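Local coordinates for protein dTDP-4-dehydrorhamnose reductase (Bacillus anthracis, PDB 3SC6) that probably catalyses the NADPH-dependent reduction of dTDP-4-dehydro-L-rhamnose to dTDP-L-rhamnose, the last step in making this activated sugar, at residues A[42-48]-A[86-90]; A[48-53]-A[92-97]; A[79-84]-A[132-137]. One frame throughout, in Å; residues are numbered along the deposited sequence.

Overall arrangement
Three pairings, each with one partner on the long helix 76-97, show how the chemistry of helix packing can follow its place in a Rossmann fold. Contacts 1 and 3 are buried and border the bound NADP: contact 1 lies by the adenine, and contact 3 by the nicotinamide ribose, with Ile82 reaching the adenine as well; each holds an asparagine whose amide nitrogen bonds across the interface. Contact 2, farther out along the same two helices as contact 1, is partly exposed and joined by side-chain packing without a hydrogen bond across. Contacts 1 and 2 share Val48. Thr43 of contact 1 packs on Val81 and Ile82 of contact 3, whereas contacts 2 and 3 do not touch.

Contact 1 of 3, residues A[42-48]-A[86-90]; sequences ITNISQV and GARNV. With NAP (NADP nicotinamide-adenine-dinucleotide phosphate), chain G.
Ile42 and Gly86 bring their CA atoms to within 5.0 Å, and from there the loop and first turn of helix 45-55 run the same way as segment 86-90 of helix 76-97 while diverging, until the CA atoms of Val48 and Val90 stand 6.6 Å apart. Asn89 makes the polar link. Its ND2 donates to Ile42 O over 3.0 Å, with 156° at the hydrogen; the donor lies in the carbonyl plane, while the acceptor is tilted 17° from the amide plane. The other end of the amide is held from its own helix: Arg88 approaches side-on and gives both NE (2.8 Å) and NH1 (3.0 Å) to Asn89 OD1, which fixes the rotation of the group. Ile45 crosses this amide at about a right angle, its CB 3.9 Å from Asn89 CG. In the Rossmann fold the loop that carries Ile42 follows the second strand, 30-35, and meets the adenine. Ile42 N donates to NAP N1A over 3.0 Å in a nearly straight bond, and the neighbouring Asp41 also bonds the cofactor. With CG1 of Ile42 anti to the backbone N (chi1 -168°), CG1 and CD1 lie against the backbone of Gly86, and CG1 reaches Val90 CG2 at 3.9 Å. Val48 CG1 leans on the backbone of Asn89 and Val90, while Val90 also packs on Ile60 and His62 of strand 59-62.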
# COMPACT_ATOMS: atom_id res chain seq x y z
N ILE A 42 15.49 -2.21 -8.19
CA ILE A 42 15.00 -3.47 -7.67
C ILE A 42 15.22 -4.63 -8.65
O ILE A 42 15.46 -5.76 -8.24
CB ILE A 42 13.49 -3.36 -7.38
CG1 ILE A 42 12.96 -4.53 -6.57
CG2 ILE A 42 12.70 -3.20 -8.66
CD1 ILE A 42 11.46 -4.42 -6.32
N THR A 43 15.14 -4.34 -9.95
CA THR A 43 15.32 -5.37 -10.98
C THR A 43 16.78 -5.76 -11.25
O THR A 43 17.05 -6.65 -12.05
CB THR A 43 14.69 -4.94 -12.32
OG1 THR A 43 15.34 -3.76 -12.80
CG2 THR A 43 13.20 -4.66 -12.14
N ASN A 44 17.72 -5.07 -10.60
CA ASN A 44 19.15 -5.36 -10.77
C ASN A 44 19.66 -6.01 -9.49
O ASN A 44 20.02 -5.33 -8.53
CB ASN A 44 19.92 -4.07 -11.08
CG ASN A 44 21.40 -4.30 -11.31
OD1 ASN A 44 21.90 -5.42 -11.16
ND2 ASN A 44 22.11 -3.24 -11.67
N ILE A 45 19.69 -7.34 -9.48
CA ILE A 45 20.13 -8.10 -8.32
C ILE A 45 21.56 -7.78 -7.89
O ILE A 45 21.85 -7.67 -6.70
CB ILE A 45 19.95 -9.63 -8.55
CG1 ILE A 45 20.12 -10.40 -7.23
CG2 ILE A 45 20.88 -10.12 -9.66
CD1 ILE A 45 19.90 -11.90 -7.36
N SER A 46 22.46 -7.63 -8.86
CA SER A 46 23.84 -7.32 -8.53
C SER A 46 23.90 -6.03 -7.72
O SER A 46 24.68 -5.92 -6.77
CB SER A 46 24.68 -7.19 -9.80
OG SER A 46 24.17 -6.16 -10.64
N GLN A 47 23.06 -5.06 -8.08
CA GLN A 47 23.03 -3.78 -7.38
C GLN A 47 22.35 -3.93 -6.02
O GLN A 47 22.80 -3.35 -5.03
CB GLN A 47 22.28 -2.72 -8.20
CG GLN A 47 22.26 -1.34 -7.53
CD GLN A 47 21.49 -0.29 -8.34
OE1 GLN A 47 20.79 -0.61 -9.30
NE2 GLN A 47 21.60 0.97 -7.92
N VAL A 48 21.26 -4.70 -5.98
CA VAL A 48 20.52 -4.92 -4.74
C VAL A 48 21.45 -5.48 -3.67
O VAL A 48 21.46 -5.02 -2.53
CB VAL A 48 19.32 -5.87 -4.94
CG1 VAL A 48 18.60 -6.08 -3.62
CG2 VAL A 48 18.37 -5.31 -5.97
N GLY A 86 11.45 -8.50 -8.62
CA GLY A 86 11.99 -7.46 -7.75
C GLY A 86 11.93 -7.84 -6.28
O GLY A 86 12.88 -7.61 -5.54
N ALA A 87 10.81 -8.41 -5.86
CA ALA A 87 10.64 -8.82 -4.47
C ALA A 87 11.55 -10.01 -4.17
O ALA A 87 12.03 -10.18 -3.06
CB ALA A 87 9.18 -9.19 -4.20
N ARG A 88 11.78 -10.83 -5.19
CA ARG A 88 12.62 -12.00 -5.06
C ARG A 88 14.08 -11.57 -4.80
O ARG A 88 14.76 -12.14 -3.95
CB ARG A 88 12.43 -12.89 -6.30
CG ARG A 88 13.18 -14.23 -6.35
CD ARG A 88 14.67 -14.09 -6.47
NE ARG A 88 15.00 -13.31 -7.65
CZ ARG A 88 15.11 -13.81 -8.88
NH1 ARG A 88 15.41 -13.00 -9.89
NH2 ARG A 88 14.92 -15.11 -9.11
N ASN A 89 14.54 -10.54 -5.52
CA ASN A 89 15.90 -10.03 -5.37
C ASN A 89 16.11 -9.40 -3.99
O ASN A 89 17.14 -9.61 -3.35
CB ASN A 89 16.21 -8.97 -6.44
CG ASN A 89 16.14 -9.52 -7.86
OD1 ASN A 89 16.09 -10.73 -8.06
ND2 ASN A 89 16.18 -8.63 -8.84
N VAL A 90 15.14 -8.61 -3.55
CA VAL A 90 15.23 -7.96 -2.24
C VAL A 90 15.13 -9.01 -1.15
O VAL A 90 15.67 -8.83 -0.06
CB VAL A 90 14.13 -6.89 -2.06
CG1 VAL A 90 14.15 -6.32 -0.65
CG2 VAL A 90 14.30 -5.78 -3.11
PA NAP G . 4.05 4.53 -5.88
O1A NAP G . 3.94 4.12 -7.33
O2A NAP G . 4.03 5.99 -5.52
O5B NAP G . 5.37 3.87 -5.25
C5B NAP G . 6.15 2.90 -5.94
C4B NAP G . 7.55 3.46 -6.17
O4B NAP G . 8.41 2.42 -6.65
C3B NAP G . 7.56 4.58 -7.21
O3B NAP G . 8.13 5.78 -6.68
C2B NAP G . 8.41 4.04 -8.33
O2B NAP G . 9.20 5.07 -8.95
C1B NAP G . 9.27 2.99 -7.64
N9A NAP G . 9.87 2.03 -8.60
C8A NAP G . 9.42 1.68 -9.82
N7A NAP G . 10.28 0.80 -10.37
C5A NAP G . 11.28 0.61 -9.49
C6A NAP G . 12.52 -0.21 -9.50
N6A NAP G . 12.83 -0.99 -10.56
N1A NAP G . 13.32 -0.16 -8.41
C2A NAP G . 13.01 0.62 -7.36
N3A NAP G . 11.89 1.38 -7.34
C4A NAP G . 11.03 1.39 -8.38
O3 NAP G . 2.88 3.77 -5.05
PN NAP G . 2.88 3.64 -3.44
O1N NAP G . 1.44 3.65 -2.98
O2N NAP G . 3.88 4.60 -2.84
O5D NAP G . 3.46 2.16 -3.21
C5D NAP G . 3.42 1.56 -1.91
C4D NAP G . 3.09 0.07 -2.02
O4D NAP G . 1.72 -0.15 -1.65
C3D NAP G . 3.27 -0.48 -3.43
O3D NAP G . 4.14 -1.62 -3.40
C2D NAP G . 1.89 -0.89 -3.88
O2D NAP G . 1.95 -2.10 -4.63
C1D NAP G . 1.10 -1.04 -2.59
N1N NAP G . -0.33 -0.73 -2.73
C2N NAP G . -0.72 0.50 -3.13
C3N NAP G . -2.07 0.81 -3.26
C7N NAP G . -2.47 2.19 -3.71
O7N NAP G . -1.60 2.99 -4.03
N7N NAP G . -3.76 2.53 -3.76
C4N NAP G . -3.02 -0.16 -2.97
C5N NAP G . -2.60 -1.41 -2.55
C6N NAP G . -1.24 -1.67 -2.43
P2B NAP G . 8.81 5.64 -10.40
O1X NAP G . 9.71 6.85 -10.54
O2X NAP G . 9.14 4.51 -11.36
O3X NAP G . 7.34 5.95 -10.31

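Contact 2 of 3, residues A[48-53]-A[92-97]; sequences VQQVVQ and VASQLV
Val48 opens the packing on Ala93: its CG1 rests 3.9 Å from Ala93 CB, on the buried side of segments 48-53 and 92-97, whose axes come within 9.4 Å and whose directions differ by 32°. One residue on, Gln49 starts out along the flank of its helix rather than at the neighbour, but its extended chain carries the amide across, and NE2 ends 3.6 Å from Val92 CG1. In the Rossmann topology, helix 45-55 belongs to the crossover from strand 30-35 to strand 59-62, and helix 76-97 to the next one, from 59-62 to 100-106, so consecutive connections pack side by side and roughly parallel. A full turn after Val48 comes Val52, which divides its two methyls between two partners. CG2 approaches Ala93 CB at 3.7 Å, placing the small alanine methyl against both valines, while CG1 meets Val97 CG1 at 3.4 Å, the two side chains crossing at about a right angle. Pro57, in the loop beyond the helix, also touches Val52. Gln53 lies on the exposed side. As modelled, its NE2 comes 3.4 Å from Leu96 CD2, a polar group laid against a leucine methyl without a hydrogen bond, and OE1 of the same amide lies 4.2 Å from Val97 CG1; the side chains of Gln53 and Leu96 are each too close to their own helix, however, so this detail is doubtful.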
# COMPACT_ATOMS: atom_id res chain seq x y z
N VAL A 48 21.26 -4.70 -5.98
CA VAL A 48 20.52 -4.92 -4.74
C VAL A 48 21.45 -5.48 -3.67
O VAL A 48 21.46 -5.02 -2.53
CB VAL A 48 19.32 -5.87 -4.94
CG1 VAL A 48 18.60 -6.08 -3.62
CG2 VAL A 48 18.37 -5.31 -5.97
N GLN A 49 22.24 -6.49 -4.05
CA GLN A 49 23.17 -7.10 -3.11
C GLN A 49 24.27 -6.12 -2.67
O GLN A 49 24.57 -6.02 -1.49
CB GLN A 49 23.75 -8.41 -3.67
CG GLN A 49 22.69 -9.52 -3.82
CD GLN A 49 23.22 -10.82 -4.40
OE1 GLN A 49 24.23 -10.83 -5.12
NE2 GLN A 49 22.52 -11.92 -4.14
N GLN A 50 24.83 -5.38 -3.62
CA GLN A 50 25.87 -4.41 -3.28
C GLN A 50 25.43 -3.44 -2.20
O GLN A 50 26.12 -3.24 -1.21
CB GLN A 50 26.26 -3.60 -4.51
CG GLN A 50 27.33 -2.55 -4.22
CD GLN A 50 27.67 -1.71 -5.43
OE1 GLN A 50 28.57 -0.87 -5.39
NE2 GLN A 50 26.94 -1.91 -6.53
N VAL A 51 24.27 -2.83 -2.41
CA VAL A 51 23.73 -1.87 -1.46
C VAL A 51 23.39 -2.49 -0.11
O VAL A 51 23.71 -1.93 0.94
CB VAL A 51 22.48 -1.16 -2.02
CG1 VAL A 51 21.91 -0.20 -0.99
CG2 VAL A 51 22.83 -0.43 -3.31
N VAL A 52 22.73 -3.65 -0.13
CA VAL A 52 22.35 -4.32 1.11
C VAL A 52 23.58 -4.83 1.87
O VAL A 52 23.56 -4.88 3.09
CB VAL A 52 21.35 -5.47 0.86
CG1 VAL A 52 21.03 -6.18 2.16
CG2 VAL A 52 20.08 -4.92 0.23
N GLN A 53 24.64 -5.21 1.15
CA GLN A 53 25.86 -5.70 1.80
C GLN A 53 26.58 -4.57 2.52
O GLN A 53 26.93 -4.68 3.69
CB GLN A 53 26.84 -6.31 0.79
CG GLN A 53 26.40 -7.61 0.10
CD GLN A 53 26.26 -8.78 1.05
OE1 GLN A 53 26.40 -8.63 2.27
NE2 GLN A 53 25.98 -9.95 0.50
N VAL A 92 16.29 -12.23 -1.39
CA VAL A 92 17.60 -12.87 -1.35
C VAL A 92 18.58 -12.04 -0.51
O VAL A 92 19.18 -12.54 0.44
CB VAL A 92 18.19 -13.06 -2.77
CG1 VAL A 92 19.61 -13.58 -2.70
CG2 VAL A 92 17.30 -13.98 -3.60
N ALA A 93 18.71 -10.76 -0.85
CA ALA A 93 19.61 -9.85 -0.13
C ALA A 93 19.26 -9.78 1.35
O ALA A 93 20.15 -9.81 2.21
CB ALA A 93 19.57 -8.47 -0.76
N SER A 94 17.97 -9.67 1.66
CA SER A 94 17.52 -9.59 3.04
C SER A 94 18.01 -10.82 3.81
O SER A 94 18.42 -10.71 4.97
CB SER A 94 15.99 -9.54 3.10
OG SER A 94 15.49 -8.41 2.41
N GLN A 95 17.98 -11.97 3.15
CA GLN A 95 18.42 -13.22 3.76
C GLN A 95 19.93 -13.21 4.06
O GLN A 95 20.33 -13.52 5.17
CB GLN A 95 18.06 -14.41 2.86
CG GLN A 95 18.46 -15.79 3.42
CD GLN A 95 17.75 -16.15 4.73
OE1 GLN A 95 16.83 -15.45 5.15
NE2 GLN A 95 18.16 -17.24 5.36
N LEU A 96 20.76 -12.85 3.08
CA LEU A 96 22.22 -12.81 3.31
C LEU A 96 22.62 -11.92 4.48
O LEU A 96 23.65 -12.17 5.09
CB LEU A 96 23.02 -12.36 2.07
CG LEU A 96 23.08 -13.25 0.82
CD1 LEU A 96 21.72 -13.54 0.25
CD2 LEU A 96 23.96 -12.58 -0.22
N VAL A 97 21.84 -10.88 4.77
CA VAL A 97 22.17 -9.98 5.88
C VAL A 97 21.35 -10.30 7.12
O VAL A 97 21.71 -9.89 8.22
CB VAL A 97 21.93 -8.50 5.51
CG1 VAL A 97 22.80 -8.10 4.32
CG2 VAL A 97 20.46 -8.24 5.22

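Contact 3 of 3, residues A[79-84]-A[132-137]; sequences AYVINA and ASKYAG. With NAP (NADP nicotinamide-adenine-dinucleotide phosphate), chain G.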
# COMPACT_ATOMS: atom_id res chain seq x y z
N ALA A 79 5.20 -5.93 -15.22
CA ALA A 79 4.50 -5.98 -13.93
C ALA A 79 5.20 -7.00 -13.05
O ALA A 79 5.45 -6.74 -11.86
CB ALA A 79 3.05 -6.35 -14.12
N TYR A 80 5.50 -8.16 -13.63
CA TYR A 80 6.19 -9.22 -12.90
C TYR A 80 7.65 -8.90 -12.60
O TYR A 80 8.09 -9.07 -11.46
CB TYR A 80 6.09 -10.58 -13.62
CG TYR A 80 4.75 -11.27 -13.44
CD1 TYR A 80 4.59 -12.20 -12.43
CD2 TYR A 80 3.66 -10.98 -14.25
CE1 TYR A 80 3.39 -12.84 -12.22
CE2 TYR A 80 2.44 -11.63 -14.05
CZ TYR A 80 2.32 -12.56 -13.03
OH TYR A 80 1.14 -13.22 -12.79
N VAL A 81 8.39 -8.44 -13.59
CA VAL A 81 9.80 -8.12 -13.38
C VAL A 81 9.95 -7.24 -12.15
O VAL A 81 10.77 -7.53 -11.28
CB VAL A 81 10.44 -7.41 -14.60
CG1 VAL A 81 11.87 -6.98 -14.29
CG2 VAL A 81 10.40 -8.32 -15.82
N ILE A 82 9.15 -6.19 -12.06
CA ILE A 82 9.22 -5.27 -10.92
C ILE A 82 8.64 -5.85 -9.63
O ILE A 82 9.34 -5.95 -8.64
CB ILE A 82 8.48 -3.94 -11.19
CG1 ILE A 82 9.09 -3.21 -12.39
CG2 ILE A 82 8.55 -3.04 -9.96
CD1 ILE A 82 10.53 -2.84 -12.19
N ASN A 83 7.36 -6.21 -9.66
CA ASN A 83 6.67 -6.76 -8.49
C ASN A 83 7.06 -8.15 -8.01
O ASN A 83 7.14 -8.39 -6.80
CB ASN A 83 5.16 -6.69 -8.69
CG ASN A 83 4.63 -5.27 -8.77
OD1 ASN A 83 5.34 -4.31 -8.47
ND2 ASN A 83 3.36 -5.13 -9.14
N ALA A 84 7.30 -9.07 -8.94
CA ALA A 84 7.67 -10.44 -8.58
C ALA A 84 9.18 -10.61 -8.44
O ALA A 84 9.70 -10.77 -7.33
CB ALA A 84 7.12 -11.41 -9.60
N ALA A 132 -1.92 -10.27 -9.35
CA ALA A 132 -1.19 -11.52 -9.59
C ALA A 132 0.30 -11.33 -9.49
O ALA A 132 1.01 -12.21 -9.01
CB ALA A 132 -1.56 -12.09 -10.94
N SER A 133 0.79 -10.18 -9.96
CA SER A 133 2.21 -9.89 -9.93
C SER A 133 2.71 -9.77 -8.49
O SER A 133 3.78 -10.29 -8.17
CB SER A 133 2.53 -8.61 -10.69
OG SER A 133 1.86 -7.50 -10.11
N LYS A 134 1.96 -9.09 -7.63
CA LYS A 134 2.43 -8.97 -6.25
C LYS A 134 2.21 -10.25 -5.45
O LYS A 134 2.93 -10.50 -4.48
CB LYS A 134 1.94 -7.71 -5.53
CG LYS A 134 2.41 -6.45 -6.23
CD LYS A 134 2.30 -5.21 -5.38
CE LYS A 134 3.27 -5.32 -4.20
NZ LYS A 134 3.31 -4.14 -3.31
N TYR A 135 1.23 -11.06 -5.82
CA TYR A 135 1.02 -12.31 -5.11
C TYR A 135 2.25 -13.16 -5.37
O TYR A 135 2.77 -13.81 -4.46
CB TYR A 135 -0.27 -13.01 -5.53
CG TYR A 135 -0.41 -14.39 -4.92
CD1 TYR A 135 -0.70 -14.56 -3.58
CD2 TYR A 135 -0.32 -15.53 -5.72
CE1 TYR A 135 -0.84 -15.82 -3.03
CE2 TYR A 135 -0.47 -16.80 -5.18
CZ TYR A 135 -0.73 -16.94 -3.83
OH TYR A 135 -0.88 -18.20 -3.28
N ALA A 136 2.74 -13.13 -6.61
CA ALA A 136 3.92 -13.87 -7.00
C ALA A 136 5.08 -13.30 -6.18
O ALA A 136 5.99 -14.02 -5.78
CB ALA A 136 4.20 -13.72 -8.49
N GLY A 137 5.03 -12.00 -5.95
CA GLY A 137 6.05 -11.31 -5.17
C GLY A 137 6.02 -11.83 -3.74
O GLY A 137 7.07 -12.13 -3.17
PA NAP G . 4.05 4.53 -5.88
O1A NAP G . 3.94 4.12 -7.33
O2A NAP G . 4.03 5.99 -5.52
O5B NAP G . 5.37 3.87 -5.25
C5B NAP G . 6.15 2.90 -5.94
C4B NAP G . 7.55 3.46 -6.17
O4B NAP G . 8.41 2.42 -6.65
C3B NAP G . 7.56 4.58 -7.21
O3B NAP G . 8.13 5.78 -6.68
C2B NAP G . 8.41 4.04 -8.33
O2B NAP G . 9.20 5.07 -8.95
C1B NAP G . 9.27 2.99 -7.64
N9A NAP G . 9.87 2.03 -8.60
C8A NAP G . 9.42 1.68 -9.82
N7A NAP G . 10.28 0.80 -10.37
C5A NAP G . 11.28 0.61 -9.49
C6A NAP G . 12.52 -0.21 -9.50
N6A NAP G . 12.83 -0.99 -10.56
N1A NAP G . 13.32 -0.16 -8.41
C2A NAP G . 13.01 0.62 -7.36
N3A NAP G . 11.89 1.38 -7.34
C4A NAP G . 11.03 1.39 -8.38
O3 NAP G . 2.88 3.77 -5.05
PN NAP G . 2.88 3.64 -3.44
O1N NAP G . 1.44 3.65 -2.98
O2N NAP G . 3.88 4.60 -2.84
O5D NAP G . 3.46 2.16 -3.21
C5D NAP G . 3.42 1.56 -1.91
C4D NAP G . 3.09 0.07 -2.02
O4D NAP G . 1.72 -0.15 -1.65
C3D NAP G . 3.27 -0.48 -3.43
O3D NAP G . 4.14 -1.62 -3.40
C2D NAP G . 1.89 -0.89 -3.88
O2D NAP G . 1.95 -2.10 -4.63
C1D NAP G . 1.10 -1.04 -2.59
N1N NAP G . -0.33 -0.73 -2.73
C2N NAP G . -0.72 0.50 -3.13
C3N NAP G . -2.07 0.81 -3.26
C7N NAP G . -2.47 2.19 -3.71
O7N NAP G . -1.60 2.99 -4.03
N7N NAP G . -3.76 2.53 -3.76
C4N NAP G . -3.02 -0.16 -2.97
C5N NAP G . -2.60 -1.41 -2.55
C6N NAP G . -1.24 -1.67 -2.43
P2B NAP G . 8.81 5.64 -10.40
O1X NAP G . 9.71 6.85 -10.54
O2X NAP G . 9.14 4.51 -11.36
O3X NAP G . 7.34 5.95 -10.31
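Ser133 OG is held from both sides of the helix pair: it accepts from Asn83 ND2 across the contact, over 3.0 Å and almost straight at 171°, and donates to Tyr130 O in its own helix. Its chi1 of 61° sets OG between the backbone N and the carbonyl carbon, in the plane of the Asn83 amide. Tyr66 N bonds Asn83 OD1, which pins the amide at both ends. Lys134 CG passes 3.3 Å from Asn83 ND2, and the chain continues to the cofactor, where NZ, whose place is less sure, probably bonds O2D and O3D of the nicotinamide ribose. Tyr130, whose OH bonds the NADP, and Lys134 have the spacing of the YxxxK signature of short-chain dehydrogenases/reductases. Ile82 CD1 lies by the adenine amino group. At the start of segment 132-137, Ser133 CA sits over one face of the Tyr80 ring, 4.1 Å from its centroid, in a CH-pi contact, while Ala136 CB lies 3.9 Å from Tyr80 CE1. Farther along both helices, small residues allow a near approach: Ala84 CA and Gly137 CA are 3.9 Å apart, Gly137 CA makes a CA-H...O contact with Asn83 O, and the axes of segments 79-84 and 132-137 approach to 7.8 Å at 38°. Helix 76-97 thus lies between helix 129-144 and Thr43, just before helix 45-55, while Tyr103 of strand 100-106 reaches Asn83 O through a weak hydrogen bond.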